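Local coordinates for kinetochore protein mis18 (Schizosaccharomyces pombe, PDB 5J6P) that forms part of the complex that recruits CENP-A to centromeres and keeps histones of the central core deacetylated, here as its zinc-binding Mis18 domain, at residues 30-35 and 88-93. Numbering follows the deposited sequence.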
loop_
_atom_site.group_PDB
_atom_site.type_symbol
_atom_site.label_atom_id
_atom_site.label_comp_id
_atom_site.label_asym_id
_atom_site.label_seq_id
_atom_site.Cartn_x
_atom_site.Cartn_y
_atom_site.Cartn_z
ATOM N N LEU A 30 2.463 -1.186 -21.895
ATOM C CA LEU A 30 2.853 -0.624 -20.606
ATOM C C LEU A 30 1.700 -0.810 -19.630
ATOM O O LEU A 30 1.266 0.156 -19.009
ATOM C CB LEU A 30 3.263 0.858 -20.753
ATOM C CG LEU A 30 4.401 1.191 -21.759
ATOM C CD1 LEU A 30 4.031 2.395 -22.629
ATOM C CD2 LEU A 30 5.776 1.391 -21.105
ATOM N N SER A 31 1.223 -2.063 -19.547
ATOM C CA SER A 31 0.036 -2.493 -18.777
ATOM C C SER A 31 0.303 -3.794 -18.017
ATOM O O SER A 31 1.269 -4.493 -18.319
ATOM C CB SER A 31 -1.154 -2.757 -19.711
ATOM O OG SER A 31 -1.310 -4.145 -20.036
ATOM N N PHE A 32 -0.568 -4.135 -17.063
ATOM C CA PHE A 32 -0.522 -5.464 -16.396
ATOM C C PHE A 32 -1.908 -5.866 -15.910
ATOM O O PHE A 32 -2.778 -5.045 -15.772
ATOM C CB PHE A 32 0.493 -5.505 -15.236
ATOM C CG PHE A 32 0.107 -4.656 -14.053
ATOM C CD1 PHE A 32 0.470 -3.301 -13.990
ATOM C CD2 PHE A 32 -0.632 -5.192 -13.014
ATOM C CE1 PHE A 32 0.104 -2.509 -12.905
ATOM C CE2 PHE A 32 -1.018 -4.392 -11.937
ATOM C CZ PHE A 32 -0.649 -3.057 -11.881
ATOM N N THR A 33 -2.121 -7.131 -15.618
ATOM C CA THR A 33 -3.481 -7.623 -15.575
ATOM C C THR A 33 -3.663 -8.559 -14.388
ATOM O O THR A 33 -2.809 -9.386 -14.128
ATOM C CB THR A 33 -3.853 -8.294 -16.943
ATOM O OG1 THR A 33 -3.569 -7.391 -18.052
ATOM C CG2 THR A 33 -5.321 -8.732 -16.960
ATOM N N LEU A 34 -4.789 -8.397 -13.694
ATOM C CA LEU A 34 -5.046 -9.012 -12.416
ATOM C C LEU A 34 -6.432 -9.599 -12.462
ATOM O O LEU A 34 -7.311 -9.019 -13.059
ATOM C CB LEU A 34 -5.026 -7.951 -11.285
ATOM C CG LEU A 34 -3.830 -7.605 -10.361
ATOM C CD1 LEU A 34 -2.522 -7.332 -11.092
ATOM C CD2 LEU A 34 -4.182 -6.407 -9.474
ATOM N N SER A 35 -6.621 -10.692 -11.745
ATOM C CA SER A 35 -7.863 -11.415 -11.683
ATOM C C SER A 35 -8.717 -10.963 -10.532
ATOM O O SER A 35 -9.858 -11.450 -10.349
ATOM C CB SER A 35 -7.562 -12.907 -11.496
ATOM O OG SER A 35 -6.935 -13.157 -10.244
ATOM N N TYR A 88 -9.075 -7.318 -14.542
ATOM C CA TYR A 88 -8.629 -5.964 -14.273
ATOM C C TYR A 88 -7.289 -5.693 -14.903
ATOM O O TYR A 88 -6.296 -6.190 -14.434
ATOM C CB TYR A 88 -8.553 -5.692 -12.768
ATOM C CG TYR A 88 -9.845 -5.983 -12.034
ATOM C CD1 TYR A 88 -10.840 -5.026 -11.905
ATOM C CD2 TYR A 88 -10.061 -7.224 -11.461
ATOM C CE1 TYR A 88 -12.019 -5.305 -11.206
ATOM C CE2 TYR A 88 -11.226 -7.515 -10.775
ATOM C CZ TYR A 88 -12.201 -6.557 -10.643
ATOM O OH TYR A 88 -13.330 -6.903 -9.938
ATOM N N THR A 89 -7.280 -4.873 -15.944
ATOM C CA THR A 89 -6.079 -4.551 -16.688
ATOM C C THR A 89 -5.656 -3.115 -16.391
ATOM O O THR A 89 -6.209 -2.154 -16.923
ATOM C CB THR A 89 -6.305 -4.740 -18.221
ATOM O OG1 THR A 89 -6.708 -6.103 -18.499
ATOM C CG2 THR A 89 -5.074 -4.413 -19.006
ATOM N N PHE A 90 -4.610 -3.005 -15.589
ATOM C CA PHE A 90 -4.083 -1.738 -15.104
ATOM C C PHE A 90 -2.973 -1.109 -15.924
ATOM O O PHE A 90 -2.120 -1.772 -16.486
ATOM C CB PHE A 90 -3.593 -1.928 -13.663
ATOM C CG PHE A 90 -4.712 -2.201 -12.692
ATOM C CD1 PHE A 90 -5.629 -1.216 -12.388
ATOM C CD2 PHE A 90 -4.874 -3.438 -12.114
ATOM C CE1 PHE A 90 -6.693 -1.469 -11.523
ATOM C CE2 PHE A 90 -5.925 -3.689 -11.255
ATOM C CZ PHE A 90 -6.833 -2.701 -10.944
ATOM N N SER A 91 -2.971 0.205 -15.903
ATOM C CA SER A 91 -2.054 1.036 -16.645
ATOM C C SER A 91 -0.804 1.312 -15.761
ATOM O O SER A 91 -0.932 1.885 -14.705
ATOM C CB SER A 91 -2.847 2.313 -16.998
ATOM O OG SER A 91 -2.236 3.105 -17.982
ATOM N N MET A 92 0.395 0.888 -16.162
ATOM C CA MET A 92 1.582 1.053 -15.297
ATOM C C MET A 92 1.886 2.515 -15.053
ATOM O O MET A 92 2.461 2.853 -14.035
ATOM C CB MET A 92 2.858 0.446 -15.883
ATOM C CG MET A 92 2.892 -1.057 -16.135
ATOM S SD MET A 92 4.126 -1.474 -17.422
ATOM C CE MET A 92 4.347 -3.239 -17.150
ATOM N N ASP A 93 1.519 3.378 -15.986
ATOM C CA ASP A 93 1.776 4.820 -15.867
ATOM C C ASP A 93 0.982 5.473 -14.766
ATOM O O ASP A 93 1.282 6.596 -14.360
ATOM C CB ASP A 93 1.441 5.561 -17.185
ATOM C CG ASP A 93 2.687 5.987 -17.946
ATOM O OD1 ASP A 93 3.672 5.201 -17.984
ATOM O OD2 ASP A 93 2.685 7.115 -18.494
#
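Four backbone hydrogen bonds join strand 31-34 to strand 88-91 as antiparallel neighbours: Phe32 and Phe90 exchange a pair, and so do Leu34 and Tyr88. Phe90 N to Phe32 O (2.7 Å) is bent at the hydrogen (142°), its donor nearly along the C=O axis; Phe32 N to Phe90 O is straighter (159°), in the carbonyl plane. A fifth bond, Met92 N to Leu30 O (3.1 Å), has its donor above that plane, where Leu30 and Ser31 both face His26 in a G1 beta bulge. Ser31 CA, Thr33 CA and Thr89 CA make CA-H...O contacts to Phe90 O, Tyr88 O and Phe32 O respectively.

On the face bearing Phe32, Leu34, Tyr88 and Phe90, packing is mostly apolar. Phe32 CG sits between its backbone N and carbonyl carbon (chi1 68°), and the ring reaches across so that Phe90 CB lies over one face, a CH-pi contact 3.9 Å from the ring centroid. The two rings meet obliquely, while Met92 CG abuts the Phe32 ring edge. Leu34 CD2 packs 3.7 Å from Phe90 CE2, the side chains crossing at about a right angle. Partly exposed Tyr88 sets its ring edge beside Leu34 O. An alanine at Phe32 would remove the ring beneath Phe90 CB and beside Met92 CG, and would probably loosen this layer.

The other face carries Ser31, Ser91, Thr33 and Thr89. The threonines, each offering a methyl and a hydroxyl, lie side by side on Ile84; their OG1 atoms, 3.4 Å apart, bond weakly.

Flanked by 22-26 and 69-76, these strands lie inside the larger sheet of the Mis18 domain, of the beta-tent clan; Phe7, against Phe32, belongs to the other sheet, so backbone bonds set the register while aromatic packing joins the sheets.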